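Local structure of SIR4-interacting protein SIF2 (1R5M) at residues V49-N54 / S59-G64; A70-I75 / L114-D119; I273-G276 / S281-C284; S251-N256 / K260-A265. The protein acts as a transcriptional corepressor subunit of the yeast Set3 complex, binds SIR4 and antagonises telomeric silencing. All coordinates share one frame; numbering follows the deposited sequence.

How the contacts relate
All four contacts lie in an eight-repeat WD40 propeller, in two groups on opposite sides of the chain's centre. Contact 1 pairs strands 50-53 and 60-65 of the first WD repeat; contact 2, with its centre about 5 Å away, joins strand 69-77 of the same four-stranded sheet to strand 111-116 of the next. Further along the chain, contact 4 pairs strands 250-256 and 261-266 of the fifth repeat, and contact 3 pairs 271-274 with 283-285 in the same sheet, their centres about 10 Å apart. The groups do not touch: the centres of contacts 1 and 4 are about 23 Å apart. Three contacts thus build blades, and contact 2 joins two of them.

Contact 1 (V49-N54 / S59-G64); sequences VSSTWN and SILAYG. With SO4 (sulfate ion), chain C.
Backbone hydrogen bonds join V49-N54 to S59-G64 as two antiparallel strands whose short axes approach to 4.7 Å at an angle of 159°. The T52-A62 pair is bonded both ways, T52 N to A62 O at 2.9 Å and A62 N to T52 O at 3.0 Å. The first runs close to the line of the carbonyl bond, whereas the second donor stands above the carbonyl plane. N54 N donates almost straight to I60 O, and V49 N to G64 O closes the other end.

Apolar contact centres on the non-hydrogen-bonded pair W53-L61. Methyl CD1 of L61 sits over one face of the indole, 3.5 Å from the centroid of the five-membered ring and only 6° from its normal, a CH-pi contact. L61 CG lies opposite the backbone N (chi1 174°), and from there CD1 lies over the five-membered ring while CB stands over the benzo carbons CE3 and CZ3 on the same face. S51 CB fills in beside the same methyl at 3.7 Å from L61 CD1. Beyond these two strands, S410 touches both W53 and L61.

The polar side chains find their partners beyond the two strands. The buried S51 OG is hydrogen-bonded with S401 OG and S410 OG of the adjoining blade, and N54 ND2 with G120 O. On the face shared with A62, T52 OG1 donates to O4 of a sulfate at 2.8 Å; the ion probably comes from the crystallisation liquor.

This is the antiparallel hairpin formed by the first two strands of a WD40 propeller blade, here strands 50-53 and 60-65 of the first repeat.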
loop_
_atom_site.group_PDB
_atom_site.type_symbol
_atom_site.label_atom_id
_atom_site.label_comp_id
_atom_site.label_asym_id
_atom_site.label_seq_id
_atom_site.Cartn_x
_atom_site.Cartn_y
_atom_site.Cartn_z
ATOM N N VAL A 49 0.692 11.130 8.644
ATOM C CA VAL A 49 0.507 9.750 9.068
ATOM C C VAL A 49 0.871 8.810 7.924
ATOM O O VAL A 49 1.560 7.807 8.122
ATOM C CB VAL A 49 -0.953 9.513 9.499
ATOM C CG1 VAL A 49 -1.157 8.058 9.868
ATOM C CG2 VAL A 49 -1.287 10.410 10.688
ATOM N N SER A 50 0.396 9.144 6.729
ATOM C CA SER A 50 0.677 8.369 5.526
ATOM C C SER A 50 0.395 9.285 4.345
ATOM O O SER A 50 -0.156 10.373 4.515
ATOM C CB SER A 50 -0.222 7.132 5.448
ATOM O OG SER A 50 -1.568 7.497 5.196
ATOM N N SER A 51 0.776 8.857 3.149
ATOM C CA SER A 51 0.535 9.677 1.974
ATOM C C SER A 51 0.475 8.811 0.731
ATOM O O SER A 51 0.881 7.650 0.746
ATOM C CB SER A 51 1.633 10.740 1.822
ATOM O OG SER A 51 2.886 10.161 1.495
ATOM N N THR A 52 -0.066 9.378 -0.338
ATOM C CA THR A 52 -0.167 8.673 -1.600
ATOM C C THR A 52 -0.227 9.705 -2.725
ATOM O O THR A 52 -1.018 10.649 -2.684
ATOM C CB THR A 52 -1.404 7.733 -1.623
ATOM O OG1 THR A 52 -1.482 7.075 -2.892
ATOM C CG2 THR A 52 -2.687 8.507 -1.354
ATOM N N TRP A 53 0.644 9.536 -3.714
ATOM C CA TRP A 53 0.703 10.457 -4.842
ATOM C C TRP A 53 -0.355 10.143 -5.885
ATOM O O TRP A 53 -0.792 9.002 -6.024
ATOM C CB TRP A 53 2.081 10.398 -5.505
ATOM C CG TRP A 53 3.205 10.858 -4.634
ATOM C CD1 TRP A 53 3.840 10.138 -3.664
ATOM C CD2 TRP A 53 3.846 12.139 -4.672
ATOM N NE1 TRP A 53 4.842 10.891 -3.095
ATOM C CE2 TRP A 53 4.867 12.123 -3.696
ATOM C CE3 TRP A 53 3.656 13.298 -5.436
ATOM C CZ2 TRP A 53 5.700 13.225 -3.464
ATOM C CZ3 TRP A 53 4.486 14.396 -5.204
ATOM C CH2 TRP A 53 5.494 14.348 -4.225
ATOM N N ASN A 54 -0.764 11.168 -6.623
ATOM C CA ASN A 54 -1.757 10.985 -7.665
ATOM C C ASN A 54 -1.168 10.041 -8.714
ATOM O O ASN A 54 -0.019 10.197 -9.126
ATOM C CB ASN A 54 -2.099 12.334 -8.285
ATOM C CG ASN A 54 -3.286 12.251 -9.215
ATOM O OD1 ASN A 54 -3.176 11.768 -10.340
ATOM N ND2 ASN A 54 -4.439 12.708 -8.739
ATOM N N SER A 59 3.020 15.773 -9.758
ATOM C CA SER A 59 3.175 16.875 -8.810
ATOM C C SER A 59 2.171 16.908 -7.664
ATOM O O SER A 59 2.311 17.716 -6.747
ATOM C CB SER A 59 3.095 18.214 -9.551
ATOM O OG SER A 59 1.753 18.516 -9.906
ATOM N N ILE A 60 1.169 16.037 -7.704
ATOM C CA ILE A 60 0.139 16.038 -6.670
ATOM C C ILE A 60 0.268 14.938 -5.624
ATOM O O ILE A 60 0.336 13.752 -5.943
ATOM C CB ILE A 60 -1.264 15.968 -7.308
ATOM C CG1 ILE A 60 -1.467 17.175 -8.229
ATOM C CG2 ILE A 60 -2.336 15.938 -6.223
ATOM C CD1 ILE A 60 -2.809 17.202 -8.934
ATOM N N LEU A 61 0.288 15.363 -4.365
ATOM C CA LEU A 61 0.414 14.469 -3.223
ATOM C C LEU A 61 -0.771 14.623 -2.273
ATOM O O LEU A 61 -1.233 15.735 -2.012
ATOM C CB LEU A 61 1.709 14.787 -2.457
ATOM C CG LEU A 61 1.976 14.061 -1.133
ATOM C CD1 LEU A 61 2.163 12.576 -1.394
ATOM C CD2 LEU A 61 3.224 14.639 -0.464
ATOM N N ALA A 62 -1.271 13.500 -1.773
ATOM C CA ALA A 62 -2.356 13.520 -0.801
ATOM C C ALA A 62 -1.754 12.973 0.485
ATOM O O ALA A 62 -1.076 11.948 0.462
ATOM C CB ALA A 62 -3.503 12.627 -1.253
ATOM N N TYR A 63 -1.969 13.651 1.604
ATOM C CA TYR A 63 -1.426 13.131 2.847
ATOM C C TYR A 63 -2.398 13.271 4.005
ATOM O O TYR A 63 -3.166 14.229 4.083
ATOM C CB TYR A 63 -0.072 13.786 3.171
ATOM C CG TYR A 63 -0.074 15.283 3.386
ATOM C CD1 TYR A 63 -0.556 15.834 4.571
ATOM C CD2 TYR A 63 0.466 16.144 2.431
ATOM C CE1 TYR A 63 -0.490 17.204 4.808
ATOM C CE2 TYR A 63 0.536 17.521 2.659
ATOM C CZ TYR A 63 0.058 18.038 3.853
ATOM O OH TYR A 63 0.150 19.389 4.105
ATOM N N GLY A 64 -2.382 12.280 4.886
ATOM C CA GLY A 64 -3.269 12.305 6.033
ATOM C C GLY A 64 -2.578 12.846 7.264
ATOM O O GLY A 64 -1.379 12.629 7.455
HETATM S S SO4 C . 0.808 4.094 -2.407
HETATM O O1 SO4 C . 0.838 2.779 -3.076
HETATM O O2 SO4 C . -0.215 4.091 -1.345
HETATM O O3 SO4 C . 2.133 4.366 -1.808
HETATM O O4 SO4 C . 0.471 5.137 -3.391
#

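Contact 2 (A70-I75 / L114-D119); sequences ARLARI and LAWSHD. With SO4 (sulfate ion), chain B.
Two pairs of apolar side chains, with the backbones well apart, make up the whole contact between A70-I75 and L114-D119: the nearest CA atoms, those of A70 and L114, are 8.6 Å from each other. The buried area is correspondingly small, 124 Å² summed over both sides.

The first pair is A70 and L114. Methyl CB of A70 points toward the other segment and meets CD2 of L114 at 4.1 Å. In the second, L72, with CG opposite the carbonyl carbon (chi1 -64°), reaches W116 through one methyl alone, its CD2 lying 3.9 Å from W116 CH2 and 4.0 Å from W116 CZ2. The methyl approaches the outer benzo carbons of the indole obliquely. The indole is held at its other end by a hydrogen bond from NE1 to T52 O of the first blade, the same blade as L72.

R71 points away from L114-D119 and grips a sulfate, probably from the crystallisation liquor. NH1 donates to sulfate O3 and NH2 to sulfate O4, both at 3.0 Å, with the sulfur in the plane of the guanidinium at its edge. N67 and R95 also bond this ion, while E65 forms a salt bridge with R71 NH1.

Strand 69-77 lies between strands 60-65 and 86-95 in the first blade. Strand 111-116 begins the second blade, where W116 also packs on I60 and A62, and L114 on S50 and T52.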
loop_
_atom_site.group_PDB
_atom_site.type_symbol
_atom_site.label_atom_id
_atom_site.label_comp_id
_atom_site.label_asym_id
_atom_site.label_seq_id
_atom_site.Cartn_x
_atom_site.Cartn_y
_atom_site.Cartn_z
ATOM N N ALA A 70 -6.971 15.592 6.091
ATOM C CA ALA A 70 -5.981 15.194 5.102
ATOM C C ALA A 70 -5.849 16.411 4.201
ATOM O O ALA A 70 -6.699 17.295 4.220
ATOM C CB ALA A 70 -6.466 13.986 4.299
ATOM N N ARG A 71 -4.780 16.471 3.421
ATOM C CA ARG A 71 -4.594 17.600 2.529
ATOM C C ARG A 71 -4.100 17.159 1.164
ATOM O O ARG A 71 -3.439 16.127 1.028
ATOM C CB ARG A 71 -3.599 18.604 3.132
ATOM C CG ARG A 71 -4.196 19.505 4.211
ATOM C CD ARG A 71 -3.181 20.529 4.711
ATOM N NE ARG A 71 -3.820 21.641 5.414
ATOM C CZ ARG A 71 -4.279 21.590 6.663
ATOM N NH1 ARG A 71 -4.172 20.477 7.375
ATOM N NH2 ARG A 71 -4.863 22.653 7.197
ATOM N N LEU A 72 -4.462 17.934 0.150
ATOM C CA LEU A 72 -4.010 17.681 -1.203
ATOM C C LEU A 72 -3.012 18.806 -1.436
ATOM O O LEU A 72 -3.298 19.964 -1.136
ATOM C CB LEU A 72 -5.170 17.770 -2.200
ATOM C CG LEU A 72 -6.271 16.717 -2.028
ATOM C CD1 LEU A 72 -7.303 16.878 -3.136
ATOM C CD2 LEU A 72 -5.662 15.317 -2.072
ATOM N N ALA A 73 -1.833 18.464 -1.937
ATOM C CA ALA A 73 -0.811 19.469 -2.174
ATOM C C ALA A 73 -0.115 19.263 -3.501
ATOM O O ALA A 73 -0.082 18.159 -4.045
ATOM C CB ALA A 73 0.214 19.445 -1.049
ATOM N N ARG A 74 0.439 20.348 -4.021
ATOM C CA ARG A 74 1.160 20.299 -5.272
ATOM C C ARG A 74 2.600 20.698 -4.987
ATOM O O ARG A 74 2.860 21.636 -4.230
ATOM C CB ARG A 74 0.522 21.253 -6.279
ATOM C CG ARG A 74 1.155 21.251 -7.655
ATOM C CD ARG A 74 0.121 21.671 -8.684
ATOM N NE ARG A 74 -0.670 22.800 -8.209
ATOM C CZ ARG A 74 -1.930 23.030 -8.562
ATOM N NH1 ARG A 74 -2.548 22.204 -9.396
ATOM N NH2 ARG A 74 -2.576 24.081 -8.075
ATOM N N ILE A 75 3.533 19.956 -5.568
ATOM C CA ILE A 75 4.949 20.240 -5.396
ATOM C C ILE A 75 5.557 20.477 -6.770
ATOM O O ILE A 75 5.626 19.564 -7.593
ATOM C CB ILE A 75 5.679 19.065 -4.714
ATOM C CG1 ILE A 75 5.177 18.914 -3.275
ATOM C CG2 ILE A 75 7.188 19.299 -4.742
ATOM C CD1 ILE A 75 5.769 17.736 -2.536
ATOM N N LEU A 114 -5.776 6.538 2.712
ATOM C CA LEU A 114 -6.057 7.401 1.567
ATOM C C LEU A 114 -5.899 6.544 0.317
ATOM O O LEU A 114 -4.962 5.746 0.222
ATOM C CB LEU A 114 -5.091 8.586 1.489
ATOM C CG LEU A 114 -5.079 9.544 2.682
ATOM C CD1 LEU A 114 -4.030 9.078 3.674
ATOM C CD2 LEU A 114 -4.768 10.956 2.216
ATOM N N ALA A 115 -6.810 6.705 -0.638
ATOM C CA ALA A 115 -6.741 5.921 -1.864
ATOM C C ALA A 115 -7.286 6.667 -3.073
ATOM O O ALA A 115 -8.475 6.977 -3.132
ATOM C CB ALA A 115 -7.505 4.606 -1.688
ATOM N N TRP A 116 -6.407 6.957 -4.026
ATOM C CA TRP A 116 -6.802 7.624 -5.267
ATOM C C TRP A 116 -7.472 6.609 -6.181
ATOM O O TRP A 116 -7.150 5.419 -6.143
ATOM C CB TRP A 116 -5.583 8.147 -6.039
ATOM C CG TRP A 116 -4.891 9.330 -5.471
ATOM C CD1 TRP A 116 -3.720 9.338 -4.763
ATOM C CD2 TRP A 116 -5.284 10.697 -5.615
ATOM N NE1 TRP A 116 -3.359 10.630 -4.465
ATOM C CE2 TRP A 116 -4.302 11.484 -4.974
ATOM C CE3 TRP A 116 -6.373 11.334 -6.223
ATOM C CZ2 TRP A 116 -4.376 12.879 -4.924
ATOM C CZ3 TRP A 116 -6.446 12.723 -6.175
ATOM C CH2 TRP A 116 -5.453 13.479 -5.529
ATOM N N SER A 117 -8.399 7.081 -7.009
ATOM C CA SER A 117 -9.036 6.213 -7.986
ATOM C C SER A 117 -7.960 6.005 -9.058
ATOM O O SER A 117 -7.015 6.792 -9.153
ATOM C CB SER A 117 -10.266 6.897 -8.584
ATOM O OG SER A 117 -9.906 8.113 -9.213
ATOM N N HIS A 118 -8.093 4.956 -9.861
ATOM C CA HIS A 118 -7.093 4.672 -10.887
ATOM C C HIS A 118 -6.896 5.796 -11.900
ATOM O O HIS A 118 -5.804 5.977 -12.436
ATOM C CB HIS A 118 -7.449 3.366 -11.602
ATOM C CG HIS A 118 -7.311 2.155 -10.733
ATOM N ND1 HIS A 118 -6.096 1.725 -10.246
ATOM C CD2 HIS A 118 -8.238 1.297 -10.245
ATOM C CE1 HIS A 118 -6.280 0.653 -9.494
ATOM N NE2 HIS A 118 -7.570 0.374 -9.478
ATOM N N ASP A 119 -7.955 6.554 -12.147
ATOM C CA ASP A 119 -7.922 7.664 -13.096
ATOM C C ASP A 119 -7.330 8.928 -12.472
ATOM O O ASP A 119 -7.077 9.913 -13.169
ATOM C CB ASP A 119 -9.338 7.965 -13.540
ATOM C CG ASP A 119 -10.254 8.162 -12.357
ATOM O OD1 ASP A 119 -10.710 7.151 -11.780
ATOM O OD2 ASP A 119 -10.490 9.321 -11.984
HETATM S S SO4 B . -5.443 21.814 10.932
HETATM O O1 SO4 B . -6.395 20.906 11.599
HETATM O O2 SO4 B . -4.837 22.711 11.935
HETATM O O3 SO4 B . -4.388 21.022 10.272
HETATM O O4 SO4 B . -6.146 22.621 9.917
#

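Contact 3 (I273-G276 / S281-C284); sequences IWHG and SQNC. Unlike the reference sequence in segment 281-284: C284 (reference Ser).
The indole of W274 presents a face to S281, whose CB stands 3.6 Å from the centroid of the six-membered ring and 13° off its normal, a CH-pi contact. W274 CB starts away from the other segment, but with CG opposite the carbonyl carbon (chi1 -46°) the ring turns back to bring one face against S281 CB. Its NE1 is hydrogen-bonded with S264 OG on the adjacent strand, and S281 OG with R272 NH1.

I273 and N283 lie side by side and point the same way. CB of N283 is 3.7 Å from I273 CG1, and the amide ND2 rests against I273 CB. The exposed pair H275 and Q282 is arranged obliquely, with imidazole and amide planes 38° apart; Q282 OE1 approaches H275 CB at 3.2 Å.

In the backbone, I273 O accepts two N-H groups, from Q282 N at 2.7 Å and N283 N at 3.3 Å. The shorter comes nearly end-on to the carbonyl, the longer from well off that direction. I273 N returns a bond to N283 O.

Two consecutive residues facing one partner define a classic beta bulge, here in the hairpin joining the third and outermost strands of a WD40 propeller blade.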
loop_
_atom_site.group_PDB
_atom_site.type_symbol
_atom_site.label_atom_id
_atom_site.label_comp_id
_atom_site.label_asym_id
_atom_site.label_seq_id
_atom_site.Cartn_x
_atom_site.Cartn_y
_atom_site.Cartn_z
ATOM N N ILE A 273 1.260 -17.398 -4.823
ATOM C CA ILE A 273 0.805 -16.892 -6.115
ATOM C C ILE A 273 -0.395 -17.759 -6.468
ATOM O O ILE A 273 -0.302 -18.988 -6.442
ATOM C CB ILE A 273 1.891 -17.059 -7.209
ATOM C CG1 ILE A 273 3.183 -16.341 -6.796
ATOM C CG2 ILE A 273 1.378 -16.512 -8.533
ATOM C CD1 ILE A 273 3.050 -14.838 -6.629
ATOM N N TRP A 274 -1.522 -17.132 -6.793
ATOM C CA TRP A 274 -2.733 -17.888 -7.107
ATOM C C TRP A 274 -3.243 -17.682 -8.520
ATOM O O TRP A 274 -3.325 -16.551 -9.010
ATOM C CB TRP A 274 -3.862 -17.523 -6.137
ATOM C CG TRP A 274 -3.461 -17.480 -4.701
ATOM C CD1 TRP A 274 -2.815 -16.458 -4.060
ATOM C CD2 TRP A 274 -3.684 -18.497 -3.718
ATOM N NE1 TRP A 274 -2.625 -16.777 -2.740
ATOM C CE2 TRP A 274 -3.148 -18.021 -2.500
ATOM C CE3 TRP A 274 -4.283 -19.764 -3.745
ATOM C CZ2 TRP A 274 -3.194 -18.765 -1.319
ATOM C CZ3 TRP A 274 -4.328 -20.508 -2.567
ATOM C CH2 TRP A 274 -3.786 -20.002 -1.369
ATOM N N HIS A 275 -3.598 -18.791 -9.161
ATOM C CA HIS A 275 -4.140 -18.777 -10.515
ATOM C C HIS A 275 -5.602 -19.211 -10.497
ATOM O O HIS A 275 -6.450 -18.586 -11.135
ATOM C CB HIS A 275 -3.356 -19.730 -11.412
ATOM C CG HIS A 275 -4.110 -20.164 -12.630
ATOM N ND1 HIS A 275 -4.380 -19.316 -13.682
ATOM C CD2 HIS A 275 -4.677 -21.351 -12.949
ATOM C CE1 HIS A 275 -5.078 -19.963 -14.598
ATOM N NE2 HIS A 275 -5.272 -21.200 -14.177
ATOM N N GLY A 276 -5.882 -20.290 -9.773
ATOM C CA GLY A 276 -7.237 -20.810 -9.689
ATOM C C GLY A 276 -8.160 -19.958 -8.844
ATOM O O GLY A 276 -7.716 -19.275 -7.922
ATOM N N SER A 281 -2.531 -22.960 -4.233
ATOM C CA SER A 281 -1.772 -21.933 -4.928
ATOM C C SER A 281 -0.843 -22.511 -5.990
ATOM O O SER A 281 -0.542 -23.709 -5.994
ATOM C CB SER A 281 -0.961 -21.100 -3.926
ATOM O OG SER A 281 -0.049 -21.904 -3.193
ATOM N N GLN A 282 -0.405 -21.644 -6.896
ATOM C CA GLN A 282 0.497 -22.006 -7.981
ATOM C C GLN A 282 1.945 -22.000 -7.494
ATOM O O GLN A 282 2.749 -22.845 -7.890
ATOM C CB GLN A 282 0.319 -21.017 -9.131
ATOM C CG GLN A 282 1.255 -21.214 -10.300
ATOM C CD GLN A 282 0.858 -20.344 -11.467
ATOM O OE1 GLN A 282 -0.257 -20.451 -11.977
ATOM N NE2 GLN A 282 1.759 -19.469 -11.893
ATOM N N ASN A 283 2.272 -21.031 -6.645
ATOM C CA ASN A 283 3.612 -20.920 -6.072
ATOM C C ASN A 283 3.501 -20.598 -4.591
ATOM O O ASN A 283 2.515 -20.011 -4.148
ATOM C CB ASN A 283 4.412 -19.784 -6.721
ATOM C CG ASN A 283 4.746 -20.048 -8.169
ATOM O OD1 ASN A 283 5.527 -20.949 -8.492
ATOM N ND2 ASN A 283 4.163 -19.260 -9.054
ATOM N N CYS A 284 4.515 -20.997 -3.832
ATOM C CA CYS A 284 4.585 -20.701 -2.407
ATOM C C CYS A 284 6.064 -20.496 -2.130
ATOM O O CYS A 284 6.863 -21.425 -2.274
ATOM C CB CYS A 284 4.053 -21.851 -1.555
ATOM S SG CYS A 284 4.038 -21.438 0.216
#

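Contact 4 (S251-N256 / K260-A265); sequences SVLEFN and KLLLSA
A beta hairpin of the fifth WD repeat, with a classic beta bulge at one end, brings S251-N256 against K260-A265. At the bulge S251 and V252 both face A265: S251 N donates to A265 O at 2.9 Å, and a weak bond follows from V252 N to the same oxygen. The regular pairing is evident at E254 and L263, where E254 N to L263 O (2.9 Å, 170°) lies in the carbonyl plane and L263 N to E254 O (2.8 Å) returns the bond.

V252 and A265 touch CB to CB at 3.5 Å. On the face they do not occupy, L253 CD2 meets S264 CB at 3.7 Å and, more loosely, L262 CD2. With CG opposite the backbone N (chi1 -176°), the F255 ring reaches K260, placing CE1 3.5 Å from K260 C and CZ 4.0 Å from K260 CD. The ammonium of K260 is held by D257 in a salt bridge.

Strand 261-266 also pairs with strand 271-274, and its S264 OG is hydrogen-bonded with H246 NE2. The next blade packs on L261 and L263 through W297 of strand 292-298, and strand 213-216 of the preceding blade touches L253, E254 and F255.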
loop_
_atom_site.group_PDB
_atom_site.type_symbol
_atom_site.label_atom_id
_atom_site.label_comp_id
_atom_site.label_asym_id
_atom_site.label_seq_id
_atom_site.Cartn_x
_atom_site.Cartn_y
_atom_site.Cartn_z
ATOM N N SER A 251 -1.383 -10.206 4.979
ATOM C CA SER A 251 -0.831 -8.854 5.030
ATOM C C SER A 251 -0.823 -8.119 3.695
ATOM O O SER A 251 -0.791 -6.888 3.663
ATOM C CB SER A 251 0.597 -8.910 5.577
ATOM O OG SER A 251 1.410 -9.749 4.771
ATOM N N VAL A 252 -0.852 -8.869 2.599
ATOM C CA VAL A 252 -0.811 -8.266 1.272
ATOM C C VAL A 252 -1.626 -9.049 0.254
ATOM O O VAL A 252 -1.594 -10.276 0.238
ATOM C CB VAL A 252 0.640 -8.221 0.717
ATOM C CG1 VAL A 252 0.664 -7.514 -0.636
ATOM C CG2 VAL A 252 1.570 -7.536 1.713
ATOM N N LEU A 253 -2.345 -8.323 -0.595
ATOM C CA LEU A 253 -3.117 -8.918 -1.682
ATOM C C LEU A 253 -2.937 -7.979 -2.872
ATOM O O LEU A 253 -3.391 -6.834 -2.846
ATOM C CB LEU A 253 -4.599 -9.053 -1.312
ATOM C CG LEU A 253 -4.902 -10.168 -0.304
ATOM C CD1 LEU A 253 -6.339 -10.058 0.154
ATOM C CD2 LEU A 253 -4.647 -11.535 -0.939
ATOM N N GLU A 254 -2.245 -8.470 -3.896
ATOM C CA GLU A 254 -1.961 -7.697 -5.103
ATOM C C GLU A 254 -2.233 -8.510 -6.359
ATOM O O GLU A 254 -1.588 -9.535 -6.606
ATOM C CB GLU A 254 -0.496 -7.251 -5.115
ATOM C CG GLU A 254 -0.127 -6.215 -4.061
ATOM C CD GLU A 254 -0.685 -4.837 -4.370
ATOM O OE1 GLU A 254 -1.245 -4.653 -5.471
ATOM O OE2 GLU A 254 -0.554 -3.941 -3.513
ATOM N N PHE A 255 -3.186 -8.047 -7.159
ATOM C CA PHE A 255 -3.536 -8.735 -8.392
ATOM C C PHE A 255 -2.831 -8.099 -9.585
ATOM O O PHE A 255 -2.770 -6.874 -9.703
ATOM C CB PHE A 255 -5.052 -8.685 -8.613
ATOM C CG PHE A 255 -5.517 -9.459 -9.814
ATOM C CD1 PHE A 255 -5.480 -10.851 -9.820
ATOM C CD2 PHE A 255 -5.996 -8.796 -10.940
ATOM C CE1 PHE A 255 -5.917 -11.575 -10.933
ATOM C CE2 PHE A 255 -6.434 -9.510 -12.056
ATOM C CZ PHE A 255 -6.394 -10.899 -12.051
ATOM N N ASN A 256 -2.295 -8.944 -10.459
ATOM C CA ASN A 256 -1.609 -8.500 -11.669
ATOM C C ASN A 256 -2.618 -8.720 -12.801
ATOM O O ASN A 256 -2.945 -9.856 -13.144
ATOM C CB ASN A 256 -0.335 -9.337 -11.857
ATOM C CG ASN A 256 0.465 -8.947 -13.089
ATOM O OD1 ASN A 256 1.700 -8.939 -13.061
ATOM N ND2 ASN A 256 -0.226 -8.646 -14.178
ATOM N N LYS A 260 -2.891 -12.179 -14.838
ATOM C CA LYS A 260 -4.077 -12.651 -14.124
ATOM C C LYS A 260 -3.781 -13.496 -12.889
ATOM O O LYS A 260 -4.514 -14.434 -12.569
ATOM C CB LYS A 260 -4.983 -13.443 -15.076
ATOM C CG LYS A 260 -5.381 -12.680 -16.330
ATOM C CD LYS A 260 -6.126 -11.395 -15.999
ATOM C CE LYS A 260 -6.557 -10.663 -17.263
ATOM N NZ LYS A 260 -7.227 -9.370 -16.951
ATOM N N LEU A 261 -2.702 -13.160 -12.192
ATOM C CA LEU A 261 -2.330 -13.889 -10.990
ATOM C C LEU A 261 -2.440 -13.001 -9.764
ATOM O O LEU A 261 -2.215 -11.794 -9.835
ATOM C CB LEU A 261 -0.893 -14.405 -11.097
ATOM C CG LEU A 261 -0.591 -15.399 -12.221
ATOM C CD1 LEU A 261 0.897 -15.715 -12.225
ATOM C CD2 LEU A 261 -1.405 -16.673 -12.026
ATOM N N LEU A 262 -2.794 -13.617 -8.642
ATOM C CA LEU A 262 -2.917 -12.911 -7.376
ATOM C C LEU A 262 -1.710 -13.223 -6.507
ATOM O O LEU A 262 -1.343 -14.386 -6.339
ATOM C CB LEU A 262 -4.178 -13.357 -6.631
ATOM C CG LEU A 262 -4.331 -12.798 -5.211
ATOM C CD1 LEU A 262 -4.610 -11.298 -5.276
ATOM C CD2 LEU A 262 -5.461 -13.521 -4.493
ATOM N N LEU A 263 -1.090 -12.178 -5.971
ATOM C CA LEU A 263 0.047 -12.328 -5.072
ATOM C C LEU A 263 -0.475 -12.079 -3.664
ATOM O O LEU A 263 -1.178 -11.095 -3.427
ATOM C CB LEU A 263 1.133 -11.293 -5.393
ATOM C CG LEU A 263 2.142 -11.000 -4.275
ATOM C CD1 LEU A 263 3.046 -12.205 -4.043
ATOM C CD2 LEU A 263 2.976 -9.787 -4.661
ATOM N N SER A 264 -0.167 -12.979 -2.734
ATOM C CA SER A 264 -0.581 -12.784 -1.351
ATOM C C SER A 264 0.634 -12.941 -0.442
ATOM O O SER A 264 1.578 -13.658 -0.772
ATOM C CB SER A 264 -1.666 -13.797 -0.953
ATOM O OG SER A 264 -1.189 -15.131 -1.024
ATOM N N ALA A 265 0.624 -12.230 0.680
ATOM C CA ALA A 265 1.703 -12.328 1.660
ATOM C C ALA A 265 1.014 -12.544 2.994
ATOM O O ALA A 265 -0.121 -12.098 3.195
ATOM C CB ALA A 265 2.532 -11.053 1.691
#